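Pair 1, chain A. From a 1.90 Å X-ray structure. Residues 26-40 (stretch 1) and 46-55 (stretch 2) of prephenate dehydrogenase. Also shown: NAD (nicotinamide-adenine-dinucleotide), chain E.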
# COMPACT_ATOMS: atom_id res chain seq x y z
N LYS A 26 -9.08 -35.48 -16.35
CA LYS A 26 -8.66 -36.87 -16.20
C LYS A 26 -7.51 -37.22 -17.14
O LYS A 26 -6.98 -38.34 -17.10
CB LYS A 26 -9.84 -37.81 -16.46
CG LYS A 26 -11.02 -37.62 -15.51
CD LYS A 26 -10.66 -38.01 -14.08
CE LYS A 26 -11.85 -37.86 -13.14
NZ LYS A 26 -12.30 -36.45 -13.03
N GLY A 27 -7.12 -36.27 -17.99
CA GLY A 27 -6.05 -36.51 -18.94
C GLY A 27 -4.67 -36.47 -18.31
O GLY A 27 -4.53 -36.53 -17.09
N LYS A 28 -3.64 -36.39 -19.15
CA LYS A 28 -2.26 -36.35 -18.67
C LYS A 28 -1.73 -34.93 -18.54
O LYS A 28 -2.00 -34.08 -19.39
CB LYS A 28 -1.35 -37.15 -19.60
CG LYS A 28 -1.36 -38.65 -19.36
CD LYS A 28 -0.65 -38.99 -18.06
CE LYS A 28 -0.82 -40.45 -17.68
NZ LYS A 28 -2.25 -40.78 -17.42
N ILE A 29 -0.98 -34.69 -17.47
CA ILE A 29 -0.39 -33.38 -17.23
C ILE A 29 1.11 -33.56 -17.14
O ILE A 29 1.62 -34.24 -16.25
CB ILE A 29 -0.92 -32.76 -15.92
CG1 ILE A 29 -2.43 -32.56 -16.02
CG2 ILE A 29 -0.24 -31.43 -15.68
CD1 ILE A 29 -3.08 -32.02 -14.76
N TYR A 30 1.82 -32.95 -18.08
CA TYR A 30 3.27 -33.06 -18.14
C TYR A 30 3.92 -31.73 -17.79
O TYR A 30 3.26 -30.69 -17.76
CB TYR A 30 3.69 -33.47 -19.55
CG TYR A 30 3.18 -34.82 -19.97
CD1 TYR A 30 3.72 -35.99 -19.43
CD2 TYR A 30 2.15 -34.95 -20.90
CE1 TYR A 30 3.26 -37.24 -19.81
CE2 TYR A 30 1.67 -36.20 -21.29
CZ TYR A 30 2.23 -37.34 -20.74
OH TYR A 30 1.77 -38.59 -21.12
N GLY A 31 5.22 -31.77 -17.53
CA GLY A 31 5.92 -30.56 -17.19
C GLY A 31 7.32 -30.47 -17.77
O GLY A 31 7.98 -31.48 -18.00
N TYR A 32 7.73 -29.24 -18.05
CA TYR A 32 9.06 -28.95 -18.58
C TYR A 32 9.60 -27.80 -17.75
O TYR A 32 8.95 -26.76 -17.61
CB TYR A 32 9.01 -28.53 -20.05
CG TYR A 32 10.31 -27.88 -20.50
CD1 TYR A 32 11.51 -28.58 -20.46
CD2 TYR A 32 10.34 -26.55 -20.91
CE1 TYR A 32 12.72 -27.97 -20.80
CE2 TYR A 32 11.54 -25.93 -21.26
CZ TYR A 32 12.72 -26.64 -21.20
OH TYR A 32 13.91 -26.02 -21.51
N ASP A 33 10.79 -27.99 -17.19
CA ASP A 33 11.41 -26.98 -16.36
C ASP A 33 12.92 -27.20 -16.41
O ASP A 33 13.37 -28.34 -16.54
CB ASP A 33 10.91 -27.13 -14.92
CG ASP A 33 11.11 -25.87 -14.10
OD1 ASP A 33 12.27 -25.49 -13.86
OD2 ASP A 33 10.09 -25.27 -13.70
N ILE A 34 13.69 -26.12 -16.33
CA ILE A 34 15.14 -26.24 -16.35
C ILE A 34 15.67 -26.73 -15.01
O ILE A 34 16.83 -27.11 -14.90
CB ILE A 34 15.82 -24.89 -16.65
CG1 ILE A 34 15.34 -23.84 -15.64
CG2 ILE A 34 15.56 -24.48 -18.08
CD1 ILE A 34 16.12 -22.54 -15.69
N ASN A 35 14.81 -26.71 -13.99
CA ASN A 35 15.22 -27.14 -12.66
C ASN A 35 14.74 -28.55 -12.34
O ASN A 35 13.54 -28.82 -12.29
CB ASN A 35 14.68 -26.17 -11.61
CG ASN A 35 14.91 -26.66 -10.19
OD1 ASN A 35 16.04 -26.87 -9.77
ND2 ASN A 35 13.82 -26.85 -9.45
N PRO A 36 15.69 -29.48 -12.11
CA PRO A 36 15.40 -30.88 -11.79
C PRO A 36 14.43 -31.01 -10.62
O PRO A 36 13.47 -31.78 -10.67
CB PRO A 36 16.78 -31.44 -11.45
CG PRO A 36 17.69 -30.62 -12.31
CD PRO A 36 17.15 -29.24 -12.13
N GLU A 37 14.69 -30.25 -9.56
CA GLU A 37 13.87 -30.25 -8.36
C GLU A 37 12.41 -29.89 -8.60
O GLU A 37 11.51 -30.43 -7.94
CB GLU A 37 14.46 -29.28 -7.33
CG GLU A 37 15.41 -29.93 -6.34
CD GLU A 37 14.69 -30.90 -5.41
OE1 GLU A 37 13.66 -30.51 -4.82
OE2 GLU A 37 15.17 -32.05 -5.26
N SER A 38 12.16 -28.97 -9.52
CA SER A 38 10.79 -28.56 -9.83
C SER A 38 9.99 -29.76 -10.33
O SER A 38 8.86 -30.00 -9.90
CB SER A 38 10.80 -27.47 -10.91
OG SER A 38 11.58 -26.35 -10.50
N ILE A 39 10.60 -30.52 -11.24
CA ILE A 39 9.96 -31.70 -11.80
C ILE A 39 9.72 -32.77 -10.73
O ILE A 39 8.59 -33.21 -10.51
CB ILE A 39 10.83 -32.31 -12.92
CG1 ILE A 39 11.15 -31.24 -13.97
CG2 ILE A 39 10.12 -33.51 -13.55
CD1 ILE A 39 9.94 -30.61 -14.63
N SER A 40 10.80 -33.18 -10.07
CA SER A 40 10.74 -34.21 -9.03
C SER A 40 9.66 -33.94 -7.98
O SER A 40 8.82 -34.80 -7.71
CB SER A 40 12.10 -34.34 -8.35
OG SER A 40 12.50 -33.10 -7.78
N GLY A 46 2.05 -34.92 -6.93
CA GLY A 46 0.93 -35.28 -7.78
C GLY A 46 0.45 -34.08 -8.57
O GLY A 46 -0.71 -34.01 -8.98
N ILE A 47 1.35 -33.12 -8.78
CA ILE A 47 1.03 -31.92 -9.54
C ILE A 47 0.97 -32.29 -11.01
O ILE A 47 -0.01 -31.98 -11.71
CB ILE A 47 2.10 -30.83 -9.36
CG1 ILE A 47 2.37 -30.59 -7.87
CG2 ILE A 47 1.65 -29.54 -10.03
CD1 ILE A 47 1.19 -30.03 -7.12
N ILE A 48 2.02 -32.96 -11.48
CA ILE A 48 2.12 -33.42 -12.86
C ILE A 48 2.35 -34.93 -12.85
O ILE A 48 2.79 -35.49 -11.84
CB ILE A 48 3.31 -32.74 -13.60
CG1 ILE A 48 4.62 -33.11 -12.92
CG2 ILE A 48 3.12 -31.22 -13.60
CD1 ILE A 48 5.86 -32.67 -13.67
N ASP A 49 2.04 -35.58 -13.96
CA ASP A 49 2.22 -37.03 -14.08
C ASP A 49 3.68 -37.38 -14.31
O ASP A 49 4.19 -38.37 -13.78
CB ASP A 49 1.36 -37.56 -15.23
CG ASP A 49 -0.13 -37.46 -14.95
OD1 ASP A 49 -0.62 -38.18 -14.06
OD2 ASP A 49 -0.81 -36.65 -15.62
N GLU A 50 4.36 -36.55 -15.10
CA GLU A 50 5.76 -36.76 -15.42
C GLU A 50 6.31 -35.46 -16.00
O GLU A 50 5.56 -34.63 -16.50
CB GLU A 50 5.92 -37.88 -16.46
CG GLU A 50 7.36 -38.05 -16.96
CD GLU A 50 7.49 -39.04 -18.11
OE1 GLU A 50 8.62 -39.21 -18.61
OE2 GLU A 50 6.47 -39.65 -18.50
N GLY A 51 7.63 -35.30 -15.92
CA GLY A 51 8.23 -34.09 -16.45
C GLY A 51 9.63 -34.34 -16.96
O GLY A 51 10.18 -35.43 -16.78
N THR A 52 10.21 -33.34 -17.60
CA THR A 52 11.56 -33.46 -18.12
C THR A 52 12.28 -32.12 -18.03
O THR A 52 11.64 -31.06 -17.96
CB THR A 52 11.56 -33.94 -19.60
OG1 THR A 52 12.92 -34.06 -20.06
CG2 THR A 52 10.81 -32.94 -20.48
N THR A 53 13.60 -32.17 -18.02
CA THR A 53 14.41 -30.96 -17.93
C THR A 53 14.99 -30.69 -19.31
O THR A 53 15.72 -29.72 -19.52
CB THR A 53 15.55 -31.13 -16.92
OG1 THR A 53 16.15 -29.86 -16.64
CG2 THR A 53 16.61 -32.08 -17.47
N SER A 54 14.66 -31.56 -20.26
CA SER A 54 15.14 -31.43 -21.63
C SER A 54 14.00 -31.08 -22.58
O SER A 54 13.11 -31.89 -22.83
CB SER A 54 15.79 -32.74 -22.08
OG SER A 54 16.14 -32.68 -23.45
N ILE A 55 14.05 -29.86 -23.12
CA ILE A 55 13.02 -29.37 -24.03
C ILE A 55 12.75 -30.34 -25.19
O ILE A 55 11.61 -30.47 -25.64
CB ILE A 55 13.40 -27.97 -24.59
CG1 ILE A 55 12.29 -27.43 -25.50
CG2 ILE A 55 14.71 -28.06 -25.37
CD1 ILE A 55 10.99 -27.17 -24.79
PA NAD E . 8.16 -19.32 -10.11
O1A NAD E . 7.40 -19.91 -9.00
O2A NAD E . 9.53 -18.79 -9.76
O5B NAD E . 8.24 -20.44 -11.24
C5B NAD E . 8.92 -20.18 -12.43
C4B NAD E . 9.44 -21.49 -12.99
O4B NAD E . 10.14 -21.13 -14.15
C3B NAD E . 10.48 -22.18 -12.07
O3B NAD E . 10.07 -23.49 -11.68
C2B NAD E . 11.76 -22.14 -12.91
O2B NAD E . 12.67 -23.20 -12.70
C1B NAD E . 11.16 -22.08 -14.29
N9A NAD E . 12.00 -21.66 -15.42
C8A NAD E . 12.91 -20.63 -15.50
N7A NAD E . 13.43 -20.61 -16.74
C5A NAD E . 12.87 -21.61 -17.46
C6A NAD E . 13.01 -22.07 -18.78
N6A NAD E . 13.85 -21.49 -19.62
N1A NAD E . 12.26 -23.16 -19.21
C2A NAD E . 11.37 -23.80 -18.35
N3A NAD E . 11.22 -23.35 -17.05
C4A NAD E . 11.96 -22.28 -16.63
O3 NAD E . 7.33 -18.12 -10.84
PN NAD E . 5.73 -17.95 -10.86
O1N NAD E . 5.12 -19.29 -10.90
O2N NAD E . 5.35 -17.09 -9.71
O5D NAD E . 5.35 -17.13 -12.20
C5D NAD E . 5.58 -17.66 -13.49
C4D NAD E . 5.03 -16.76 -14.62
O4D NAD E . 3.72 -16.32 -14.29
C3D NAD E . 5.82 -15.50 -14.99
O3D NAD E . 5.98 -15.47 -16.41
C2D NAD E . 4.98 -14.32 -14.51
O2D NAD E . 5.09 -13.18 -15.35
C1D NAD E . 3.58 -14.92 -14.44
N1N NAD E . 2.69 -14.43 -13.34
C2N NAD E . 3.17 -14.47 -12.03
C3N NAD E . 2.36 -14.01 -10.98
C7N NAD E . 2.89 -14.06 -9.58
O7N NAD E . 2.08 -13.60 -8.58
N7N NAD E . 4.09 -14.51 -9.27
C4N NAD E . 1.06 -13.51 -11.28
C5N NAD E . 0.59 -13.47 -12.61
C6N NAD E . 1.42 -13.94 -13.64
O HOH W 1 16.17 -27.59 -22.72

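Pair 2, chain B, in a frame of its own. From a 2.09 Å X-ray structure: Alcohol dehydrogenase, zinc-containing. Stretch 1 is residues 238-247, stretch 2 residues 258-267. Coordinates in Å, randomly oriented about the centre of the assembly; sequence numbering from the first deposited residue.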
# COMPACT_ATOMS: atom_id res chain seq x y z
N ALA B 238 6.25 11.22 14.84
CA ALA B 238 6.19 10.25 15.95
C ALA B 238 5.89 10.98 17.24
O ALA B 238 6.61 11.91 17.63
CB ALA B 238 7.49 9.47 16.08
N SER B 239 4.81 10.54 17.88
CA SER B 239 4.37 11.09 19.14
C SER B 239 5.46 10.91 20.21
O SER B 239 5.86 11.88 20.87
CB SER B 239 3.04 10.45 19.53
OG SER B 239 2.80 10.51 20.91
N LYS B 240 5.97 9.69 20.32
CA LYS B 240 7.11 9.37 21.18
C LYS B 240 8.21 8.61 20.44
O LYS B 240 7.95 7.57 19.81
CB LYS B 240 6.66 8.56 22.39
CG LYS B 240 5.92 9.38 23.44
CD LYS B 240 4.93 8.49 24.15
CE LYS B 240 4.17 9.28 25.21
NZ LYS B 240 3.07 8.42 25.72
N VAL B 241 9.42 9.15 20.50
CA VAL B 241 10.61 8.49 19.97
C VAL B 241 11.48 8.05 21.15
O VAL B 241 11.94 8.87 21.95
CB VAL B 241 11.41 9.41 19.00
CG1 VAL B 241 12.67 8.72 18.51
CG2 VAL B 241 10.54 9.87 17.82
N ILE B 242 11.66 6.74 21.25
CA ILE B 242 12.42 6.10 22.32
C ILE B 242 13.63 5.38 21.73
O ILE B 242 13.49 4.52 20.83
CB ILE B 242 11.54 5.10 23.08
CG1 ILE B 242 10.32 5.82 23.66
CG2 ILE B 242 12.34 4.38 24.18
CD1 ILE B 242 9.19 4.87 24.02
N LEU B 243 14.81 5.75 22.22
CA LEU B 243 16.06 5.13 21.80
C LEU B 243 16.75 4.36 22.94
O LEU B 243 16.87 4.87 24.06
CB LEU B 243 17.01 6.15 21.15
CG LEU B 243 18.33 5.54 20.66
CD1 LEU B 243 18.64 5.83 19.19
CD2 LEU B 243 19.46 6.00 21.56
N SER B 244 17.16 3.13 22.65
CA SER B 244 17.88 2.31 23.61
C SER B 244 19.34 2.18 23.17
O SER B 244 19.62 1.69 22.07
CB SER B 244 17.23 0.93 23.73
OG SER B 244 17.92 0.15 24.71
N GLU B 245 20.26 2.64 24.02
CA GLU B 245 21.70 2.70 23.72
C GLU B 245 22.51 2.81 25.02
O GLU B 245 22.23 3.69 25.84
CB GLU B 245 22.01 3.90 22.80
CG GLU B 245 23.48 4.16 22.54
CD GLU B 245 24.23 2.93 22.02
OE1 GLU B 245 25.28 2.59 22.61
OE2 GLU B 245 23.77 2.29 21.05
N PRO B 246 23.50 1.90 25.23
CA PRO B 246 24.33 1.92 26.44
C PRO B 246 25.32 3.09 26.51
O PRO B 246 25.64 3.53 27.61
CB PRO B 246 25.10 0.60 26.38
CG PRO B 246 24.38 -0.24 25.39
CD PRO B 246 23.72 0.68 24.43
N SER B 247 25.79 3.56 25.36
CA SER B 247 26.67 4.74 25.26
C SER B 247 25.98 6.06 25.63
O SER B 247 25.03 6.49 24.95
CB SER B 247 27.24 4.85 23.84
OG SER B 247 27.71 6.16 23.59
N GLY B 258 15.91 14.89 18.97
CA GLY B 258 14.47 14.90 19.14
C GLY B 258 13.85 13.69 19.83
O GLY B 258 12.63 13.64 19.97
N ALA B 259 14.67 12.73 20.26
CA ALA B 259 14.15 11.61 21.06
C ALA B 259 13.47 12.12 22.33
O ALA B 259 13.98 13.00 23.00
CB ALA B 259 15.25 10.64 21.43
N ASP B 260 12.32 11.55 22.64
CA ASP B 260 11.57 11.95 23.81
C ASP B 260 12.06 11.21 25.05
O ASP B 260 11.99 11.74 26.15
CB ASP B 260 10.09 11.67 23.61
CG ASP B 260 9.53 12.41 22.41
OD1 ASP B 260 9.33 13.63 22.53
OD2 ASP B 260 9.31 11.77 21.36
N HIS B 261 12.51 9.97 24.85
CA HIS B 261 13.03 9.16 25.93
C HIS B 261 14.24 8.37 25.46
O HIS B 261 14.29 7.89 24.32
CB HIS B 261 11.97 8.19 26.46
CG HIS B 261 10.68 8.85 26.82
ND1 HIS B 261 10.56 9.68 27.92
CD2 HIS B 261 9.46 8.81 26.24
CE1 HIS B 261 9.31 10.12 28.00
NE2 HIS B 261 8.63 9.61 26.99
N VAL B 262 15.22 8.26 26.36
CA VAL B 262 16.37 7.41 26.10
C VAL B 262 16.50 6.36 27.21
O VAL B 262 16.21 6.65 28.37
CB VAL B 262 17.67 8.22 25.90
CG1 VAL B 262 17.59 9.03 24.61
CG2 VAL B 262 17.97 9.12 27.11
N ILE B 263 16.92 5.16 26.83
CA ILE B 263 17.07 4.03 27.72
C ILE B 263 18.51 3.50 27.65
O ILE B 263 19.04 3.19 26.57
CB ILE B 263 16.09 2.88 27.33
CG1 ILE B 263 14.62 3.32 27.44
CG2 ILE B 263 16.33 1.63 28.18
CD1 ILE B 263 13.62 2.33 26.81
N ASP B 264 19.15 3.40 28.81
CA ASP B 264 20.38 2.65 28.95
C ASP B 264 19.99 1.22 29.31
O ASP B 264 19.69 0.95 30.46
CB ASP B 264 21.25 3.30 30.04
CG ASP B 264 22.56 2.56 30.28
OD1 ASP B 264 22.84 1.50 29.67
OD2 ASP B 264 23.33 3.05 31.12
N PRO B 265 19.98 0.29 28.33
CA PRO B 265 19.52 -1.08 28.57
C PRO B 265 20.32 -1.86 29.62
O PRO B 265 19.81 -2.84 30.18
CB PRO B 265 19.67 -1.77 27.20
CG PRO B 265 20.73 -0.98 26.49
CD PRO B 265 20.56 0.44 26.98
N THR B 266 21.57 -1.42 29.87
CA THR B 266 22.44 -2.11 30.82
C THR B 266 22.12 -1.76 32.28
O THR B 266 22.52 -2.48 33.19
CB THR B 266 23.95 -1.85 30.54
OG1 THR B 266 24.29 -0.50 30.92
CG2 THR B 266 24.30 -2.10 29.05
N LYS B 267 21.40 -0.66 32.49
CA LYS B 267 21.09 -0.20 33.84
C LYS B 267 19.60 0.01 34.06
O LYS B 267 19.16 0.36 35.15
CB LYS B 267 21.82 1.10 34.15
CG LYS B 267 23.33 0.95 34.22
CD LYS B 267 24.00 2.27 34.56
CE LYS B 267 25.46 2.01 34.91
NZ LYS B 267 26.26 3.24 34.68

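Both pairs lay two short parallel strands side by side, their N-to-C directions 22° apart in pair 1 and 18° in pair 2, and 14 central residues superpose at 0.7 Å. The strand 28-32 of pair 1 matches the strand of pair 2 that ends at B:Ser244, and A:Gly31 beside A:Gly51 corresponds to B:Leu243 beside B:Val262.

The most faithfully kept position is an aspartate. A:Asp49 and B:Asp260 coincide in CA and nearly in side chain, both with chi1 in m and CA-to-CB toward the partner strand. Each makes a two-way clamp on one residue: A:Ile29 N donates to A:Asp49 OD2 (2.7 Å) while A:Asp49 N donates to A:Ile29 O (2.7 Å); B:Val241 N donates to B:Asp260 OD2 (2.8 Å) and B:Asp260 N to B:Val241 O (2.8 Å). The carboxylate thus stands in for a backbone acceptor where the ladder begins. From there the rungs match: A:Gly31 N to A:Glu50 O (3.1 Å), A:Thr52 N to A:Gly31 O (2.9 Å) and A:Asp33 N to A:Thr52 O (3.3 Å), against B:Leu243 N to B:His261 O (3.0 Å), B:Ile263 N to B:Leu243 O (2.8 Å) and B:Glu245 N to B:Ile263 O (2.9 Å).

Packing is where the two diverge. In pair 1, A:Gly31 and A:Gly51 leave their face of the sheet open, and neighbours fill it: A:Ile39 CG2 lies 3.5 Å from A:Gly51 CA, and A:Ile48 CD1 comes within 4.0 Å of A:Gly31 N. A CB on A:Gly51 would clash with A:Ile39 CG2. Pair 2 fills the matching positions with its own side chains, B:Leu243 and B:Val262.

On the other face, A:Tyr32 reaches beyond its own bridge partner, A:Thr52, to A:Ile55, whose CD1 sits over the ring face, 4.0 Å from the A:Tyr32 ring centroid; a water links A:Tyr32 OH (3.0 Å) and A:Ile55 N (3.1 Å). The matching B:Ser244 is small, so bulk comes from elsewhere: B:Ile263 CD1 packs against B:Ile242 CG2 at 3.6 Å, and B:Pro265 CD approaches B:Ser244 OG at 3.5 Å.

Past the strands, an acid recurs at A:Asp33 and B:Glu245. Each accepts from a backbone N two residues on, A:Asn35 N to A:Asp33 OD1 (2.8 Å) and B:Ser247 N to B:Glu245 OE1 (3.0 Å). A:Asp33 also holds NAD, accepting from O2B at OD1 (2.6 Å) and from O3B at OD2 (2.7 Å). The rule is a constant aspartate clamp and ladder, with bulk redistributed around them.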